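Long-range contacts in Mgp-operon protein 3 (Mycoplasma pneumoniae, PDB 6RJ1), which probably takes part in adhesion of this human pathogen to host cells as an extracellular, membrane-anchored protein: residues V560-T565 with K649-I654; Y158-D163 with S526-Q531. All coordinates share one frame; numbering follows the deposited sequence.

Interaction 1. Residues V560-T565 with K649-I654; sequences VGYDMT and KIASLI
Val560 to Asp563 and Ile650 to Leu653 pair as antiparallel strands, strongly twisted, with an angle of 132° between the strand directions. Val560 with Leu653 and Tyr562 with Ala651 are hydrogen-bonded pairs. Gly561 with Ser652 and Asp563 with Ile650 are non-hydrogen-bonded pairs. Past the strand end, Met564 N donates to Lys649 O at 2.9 Å, so the pairing runs one bond further.

Val560, Tyr562, Ala651 and Leu653 share one face of the sheet. With its CG between backbone N and carbonyl carbon (chi1 83°), Tyr562 starts its ring from this face. The ring atom CE1 comes to 3.4 Å from Ala651 CB, approaching obliquely. Ser652 O lies at the ring edge, near its plane. CD1 of the ring is 3.9 Å from Leu653 CB. Val560 and Leu653 lie side by side and point the same way, with CG2 of Val560 3.6 Å from CD2 of Leu653. The methyl of Ala651 also meets Met564, whose CG is 3.7 Å away.

On the other face, CG2 of Ile650 packs 3.7 Å from CA of Gly561. CD1 of Ile650 reaches the carboxylate of Asp563. A water donates to Val560 O and accepts from Ser652 OG, its oxygen 2.7 Å from OG. This hydroxyl oxygen also hydrogen-bonds the backbone N of Leu528. Val560 O takes two donors, the water and Leu653 N.

The polar ends turn to other parts of the fold. Tyr562 OH bonds to Asp163 O, Asp563 OD2 to Thr572, and Lys649 NZ forms a salt bridge with Asp522. Within the pair, backbone bonds set the register and apolar side chains pack on the sheet face that carries Tyr562. Polar side chains tie this buried part of the sheet to neighbouring loops and a helix.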
loop_
_atom_site.group_PDB
_atom_site.type_symbol
_atom_site.label_atom_id
_atom_site.label_comp_id
_atom_site.label_asym_id
_atom_site.label_seq_id
_atom_site.Cartn_x
_atom_site.Cartn_y
_atom_site.Cartn_z
ATOM N N VAL A 560 -11.782 -4.101 -6.821
ATOM C CA VAL A 560 -12.875 -4.986 -7.205
ATOM C C VAL A 560 -13.925 -4.276 -8.073
ATOM O O VAL A 560 -13.769 -3.094 -8.393
ATOM C CB VAL A 560 -13.507 -5.659 -5.951
ATOM C CG1 VAL A 560 -12.529 -6.597 -5.265
ATOM C CG2 VAL A 560 -14.066 -4.632 -4.972
ATOM N N GLY A 561 -14.969 -5.011 -8.451
ATOM C CA GLY A 561 -16.072 -4.478 -9.227
ATOM C C GLY A 561 -17.257 -4.108 -8.356
ATOM O O GLY A 561 -17.325 -4.504 -7.193
ATOM N N TYR A 562 -18.198 -3.331 -8.909
ATOM C CA TYR A 562 -19.425 -2.944 -8.215
ATOM C C TYR A 562 -20.564 -2.778 -9.218
ATOM O O TYR A 562 -20.331 -2.312 -10.336
ATOM C CB TYR A 562 -19.220 -1.732 -7.285
ATOM C CG TYR A 562 -19.278 -0.367 -7.934
ATOM C CD1 TYR A 562 -18.120 0.264 -8.378
ATOM C CD2 TYR A 562 -20.471 0.347 -7.988
ATOM C CE1 TYR A 562 -18.159 1.544 -8.925
ATOM C CE2 TYR A 562 -20.528 1.613 -8.558
ATOM C CZ TYR A 562 -19.371 2.207 -9.035
ATOM O OH TYR A 562 -19.430 3.469 -9.578
ATOM N N ASP A 563 -21.779 -3.206 -8.843
ATOM C CA ASP A 563 -22.938 -3.133 -9.735
ATOM C C ASP A 563 -23.513 -1.730 -9.834
ATOM O O ASP A 563 -23.907 -1.150 -8.824
ATOM C CB ASP A 563 -24.021 -4.152 -9.336
ATOM C CG ASP A 563 -24.909 -4.649 -10.465
ATOM O OD1 ASP A 563 -24.886 -4.038 -11.565
ATOM O OD2 ASP A 563 -25.641 -5.637 -10.247
ATOM N N MET A 564 -23.566 -1.206 -11.073
ATOM C CA MET A 564 -24.076 0.118 -11.450
ATOM C C MET A 564 -25.605 0.139 -11.605
ATOM O O MET A 564 -26.171 1.208 -11.835
ATOM C CB MET A 564 -23.456 0.540 -12.795
ATOM C CG MET A 564 -21.988 0.896 -12.738
ATOM S SD MET A 564 -21.620 2.467 -11.937
ATOM C CE MET A 564 -22.638 3.572 -12.860
ATOM N N THR A 565 -26.266 -1.034 -11.511
ATOM C CA THR A 565 -27.711 -1.193 -11.706
ATOM C C THR A 565 -28.573 -0.221 -10.870
ATOM O O THR A 565 -28.221 0.157 -9.745
ATOM C CB THR A 565 -28.156 -2.657 -11.523
ATOM O OG1 THR A 565 -29.485 -2.797 -12.019
ATOM C CG2 THR A 565 -28.070 -3.151 -10.068
ATOM N N LYS A 649 -23.580 -4.152 -15.992
ATOM C CA LYS A 649 -22.872 -2.880 -15.837
ATOM C C LYS A 649 -22.054 -2.903 -14.553
ATOM O O LYS A 649 -22.543 -2.490 -13.499
ATOM C CB LYS A 649 -23.855 -1.697 -15.817
ATOM C CG LYS A 649 -24.777 -1.604 -17.021
ATOM C CD LYS A 649 -25.944 -0.659 -16.774
ATOM C CE LYS A 649 -27.203 -1.132 -17.448
ATOM N NZ LYS A 649 -27.093 -1.144 -18.933
ATOM N N ILE A 650 -20.823 -3.434 -14.628
ATOM C CA ILE A 650 -19.916 -3.526 -13.486
ATOM C C ILE A 650 -18.787 -2.494 -13.636
ATOM O O ILE A 650 -18.061 -2.524 -14.622
ATOM C CB ILE A 650 -19.395 -4.990 -13.258
ATOM C CG1 ILE A 650 -20.537 -6.040 -13.049
ATOM C CG2 ILE A 650 -18.367 -5.069 -12.128
ATOM C CD1 ILE A 650 -21.826 -5.737 -12.224
ATOM N N ALA A 651 -18.668 -1.575 -12.664
ATOM C CA ALA A 651 -17.649 -0.529 -12.641
ATOM C C ALA A 651 -16.544 -0.906 -11.663
ATOM O O ALA A 651 -16.663 -1.933 -11.005
ATOM C CB ALA A 651 -18.276 0.785 -12.244
ATOM N N SER A 652 -15.466 -0.105 -11.573
ATOM C CA SER A 652 -14.329 -0.387 -10.684
ATOM C C SER A 652 -14.382 0.370 -9.368
ATOM O O SER A 652 -14.821 1.522 -9.313
ATOM C CB SER A 652 -13.000 -0.120 -11.386
ATOM O OG SER A 652 -12.630 -1.193 -12.234
ATOM N N LEU A 653 -13.879 -0.281 -8.314
ATOM C CA LEU A 653 -13.836 0.255 -6.965
ATOM C C LEU A 653 -12.467 -0.064 -6.325
ATOM O O LEU A 653 -12.040 -1.219 -6.336
ATOM C CB LEU A 653 -15.008 -0.371 -6.175
ATOM C CG LEU A 653 -15.125 -0.097 -4.676
ATOM C CD1 LEU A 653 -16.579 -0.010 -4.282
ATOM C CD2 LEU A 653 -14.445 -1.189 -3.859
ATOM N N ILE A 654 -11.812 0.953 -5.737
ATOM C CA ILE A 654 -10.524 0.813 -5.050
ATOM C C ILE A 654 -10.679 1.030 -3.538
ATOM O O ILE A 654 -11.229 2.046 -3.100
ATOM C CB ILE A 654 -9.396 1.691 -5.681
ATOM C CG1 ILE A 654 -9.141 1.305 -7.177
ATOM C CG2 ILE A 654 -8.096 1.623 -4.850
ATOM C CD1 ILE A 654 -8.432 2.354 -7.998
HETATM O O HOH W 1 -11.576 -3.047 -10.611
#

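Interaction 2. Residues Y158-D163 with S526-Q531; sequences YKTLQD and SNLKAQ
Thr160 OG1 donates to Ser526 O at 2.8 Å, almost straight in line with the carbonyl (C=O...donor angle 178°). CA of Thr160 adds a C-H...O contact to the same oxygen at 3.3 Å. The hydroxyl of Ser526 makes a second link. OG donates to Asp163 OD2 at 2.9 Å, using the anti lone pair of that oxygen. The other carboxylate oxygen, OD1, forms a salt bridge with Lys231. A water donates to Thr160 O at 2.7 Å and more weakly to Ser526 OG.

Side chains pack beside these bonds. CG2 of Thr160 meets CG of Leu528 at 3.8 Å, the two side chains crossing at about a right angle. The chain of Gln531 runs counter to that of Thr160, its CG 3.2 Å from Thr160 OG1; its OE1 accepts from the backbone N of Ser156. CB of Ser526 lies against Lys159 O.

The loop has order of its own. Asn527 OD1 accepts from Ala530 N at 2.9 Å, with the donor above the carbonyl plane, while ND2 donates to Ile650 O. This is an Asx motif at the start of 528-530, whose backbone angles are helical without the regular bonds; the turn packs against helix 157-163.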
loop_
_atom_site.group_PDB
_atom_site.type_symbol
_atom_site.label_atom_id
_atom_site.label_comp_id
_atom_site.label_asym_id
_atom_site.label_seq_id
_atom_site.Cartn_x
_atom_site.Cartn_y
_atom_site.Cartn_z
ATOM N N TYR A 158 -10.546 6.078 -19.521
ATOM C CA TYR A 158 -11.441 7.207 -19.277
ATOM C C TYR A 158 -12.805 6.736 -18.737
ATOM O O TYR A 158 -13.303 7.296 -17.755
ATOM C CB TYR A 158 -11.613 8.066 -20.543
ATOM C CG TYR A 158 -12.518 9.253 -20.306
ATOM C CD1 TYR A 158 -12.058 10.381 -19.635
ATOM C CD2 TYR A 158 -13.855 9.221 -20.686
ATOM C CE1 TYR A 158 -12.900 11.458 -19.368
ATOM C CE2 TYR A 158 -14.704 10.295 -20.431
ATOM C CZ TYR A 158 -14.226 11.402 -19.752
ATOM O OH TYR A 158 -15.049 12.453 -19.466
ATOM N N LYS A 159 -13.384 5.697 -19.365
ATOM C CA LYS A 159 -14.668 5.128 -18.967
ATOM C C LYS A 159 -14.626 4.582 -17.544
ATOM O O LYS A 159 -15.576 4.799 -16.791
ATOM C CB LYS A 159 -15.143 4.067 -19.972
ATOM C CG LYS A 159 -15.668 4.664 -21.266
ATOM C CD LYS A 159 -16.419 3.646 -22.101
ATOM C CE LYS A 159 -16.878 4.219 -23.423
ATOM N NZ LYS A 159 -15.789 4.208 -24.438
ATOM N N THR A 160 -13.500 3.933 -17.161
ATOM C CA THR A 160 -13.275 3.382 -15.815
ATOM C C THR A 160 -13.238 4.506 -14.786
ATOM O O THR A 160 -13.864 4.382 -13.734
ATOM C CB THR A 160 -11.949 2.587 -15.750
ATOM O OG1 THR A 160 -11.889 1.638 -16.811
ATOM C CG2 THR A 160 -11.740 1.881 -14.396
ATOM N N LEU A 161 -12.492 5.589 -15.089
ATOM C CA LEU A 161 -12.311 6.729 -14.202
ATOM C C LEU A 161 -13.592 7.507 -13.944
ATOM O O LEU A 161 -13.766 8.054 -12.854
ATOM C CB LEU A 161 -11.187 7.637 -14.705
ATOM C CG LEU A 161 -9.788 6.999 -14.771
ATOM C CD1 LEU A 161 -8.829 7.874 -15.537
ATOM C CD2 LEU A 161 -9.244 6.655 -13.377
ATOM N N GLN A 162 -14.513 7.497 -14.912
ATOM C CA GLN A 162 -15.809 8.161 -14.797
ATOM C C GLN A 162 -16.659 7.530 -13.702
ATOM O O GLN A 162 -17.382 8.244 -13.003
ATOM C CB GLN A 162 -16.573 8.106 -16.120
ATOM C CG GLN A 162 -16.062 9.062 -17.166
ATOM C CD GLN A 162 -17.098 9.275 -18.232
ATOM O OE1 GLN A 162 -17.824 10.276 -18.231
ATOM N NE2 GLN A 162 -17.182 8.340 -19.167
ATOM N N ASP A 163 -16.557 6.201 -13.544
ATOM C CA ASP A 163 -17.325 5.439 -12.565
ATOM C C ASP A 163 -16.512 4.962 -11.376
ATOM O O ASP A 163 -17.084 4.393 -10.447
ATOM C CB ASP A 163 -18.015 4.249 -13.246
ATOM C CG ASP A 163 -19.302 4.586 -13.972
ATOM O OD1 ASP A 163 -19.954 5.601 -13.598
ATOM O OD2 ASP A 163 -19.679 3.820 -14.902
ATOM N N SER A 526 -17.858 -0.447 -17.175
ATOM C CA SER A 526 -16.611 0.304 -17.223
ATOM C C SER A 526 -15.445 -0.254 -16.395
ATOM O O SER A 526 -14.360 0.310 -16.496
ATOM C CB SER A 526 -16.881 1.754 -16.833
ATOM O OG SER A 526 -17.651 1.839 -15.643
ATOM N N ASN A 527 -15.624 -1.360 -15.626
ATOM C CA ASN A 527 -14.554 -1.975 -14.810
ATOM C C ASN A 527 -13.249 -2.226 -15.582
ATOM O O ASN A 527 -13.296 -2.458 -16.797
ATOM C CB ASN A 527 -15.030 -3.280 -14.181
ATOM C CG ASN A 527 -15.249 -4.396 -15.180
ATOM O OD1 ASN A 527 -14.304 -5.028 -15.668
ATOM N ND2 ASN A 527 -16.498 -4.679 -15.491
ATOM N N LEU A 528 -12.104 -2.238 -14.865
ATOM C CA LEU A 528 -10.763 -2.436 -15.421
ATOM C C LEU A 528 -10.575 -3.693 -16.281
ATOM O O LEU A 528 -9.864 -3.615 -17.291
ATOM C CB LEU A 528 -9.705 -2.416 -14.320
ATOM C CG LEU A 528 -9.468 -1.071 -13.633
ATOM C CD1 LEU A 528 -9.197 -1.260 -12.179
ATOM C CD2 LEU A 528 -8.370 -0.286 -14.292
ATOM N N LYS A 529 -11.187 -4.840 -15.900
ATOM C CA LYS A 529 -11.038 -6.083 -16.676
ATOM C C LYS A 529 -11.623 -5.959 -18.082
ATOM O O LYS A 529 -10.971 -6.357 -19.061
ATOM C CB LYS A 529 -11.615 -7.303 -15.946
ATOM C CG LYS A 529 -11.001 -8.610 -16.427
ATOM C CD LYS A 529 -11.824 -9.811 -16.049
ATOM C CE LYS A 529 -11.168 -11.063 -16.550
ATOM N NZ LYS A 529 -11.964 -12.267 -16.224
ATOM N N ALA A 530 -12.833 -5.374 -18.177
ATOM C CA ALA A 530 -13.550 -5.139 -19.432
ATOM C C ALA A 530 -12.772 -4.185 -20.339
ATOM O O ALA A 530 -12.883 -4.289 -21.563
ATOM C CB ALA A 530 -14.928 -4.568 -19.141
ATOM N N GLN A 531 -11.971 -3.267 -19.741
ATOM C CA GLN A 531 -11.169 -2.286 -20.486
ATOM C C GLN A 531 -9.764 -2.805 -20.847
ATOM O O GLN A 531 -8.996 -2.106 -21.517
ATOM C CB GLN A 531 -11.101 -0.942 -19.734
ATOM C CG GLN A 531 -12.455 -0.403 -19.259
ATOM C CD GLN A 531 -13.515 -0.358 -20.328
ATOM O OE1 GLN A 531 -13.336 0.243 -21.390
ATOM N NE2 GLN A 531 -14.648 -1.000 -20.067
HETATM O O HOH W 2 -15.234 2.048 -13.298
#

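Read from the N terminus, the two contacts come in series. Interaction 2 comes first, as helix 157-163 meets the loop 526-531 and closes a span of 362 residues. Interaction 1 opens later, at the end of strand 549-563, and closes an 83-residue loop at strand 650-654. The loops neither cross nor nest. In space their centres lie about 9 Å apart. Probable hydrogen bonds join them, from strand 549-563 to the helix end and from the loop to strand 650-654. Strand 165-167, directly after the helix, pairs in parallel with 650-654. Strand 650-654 thus lies between 549-563 and 165-167, pairing with both, with the helix and loop packed against it.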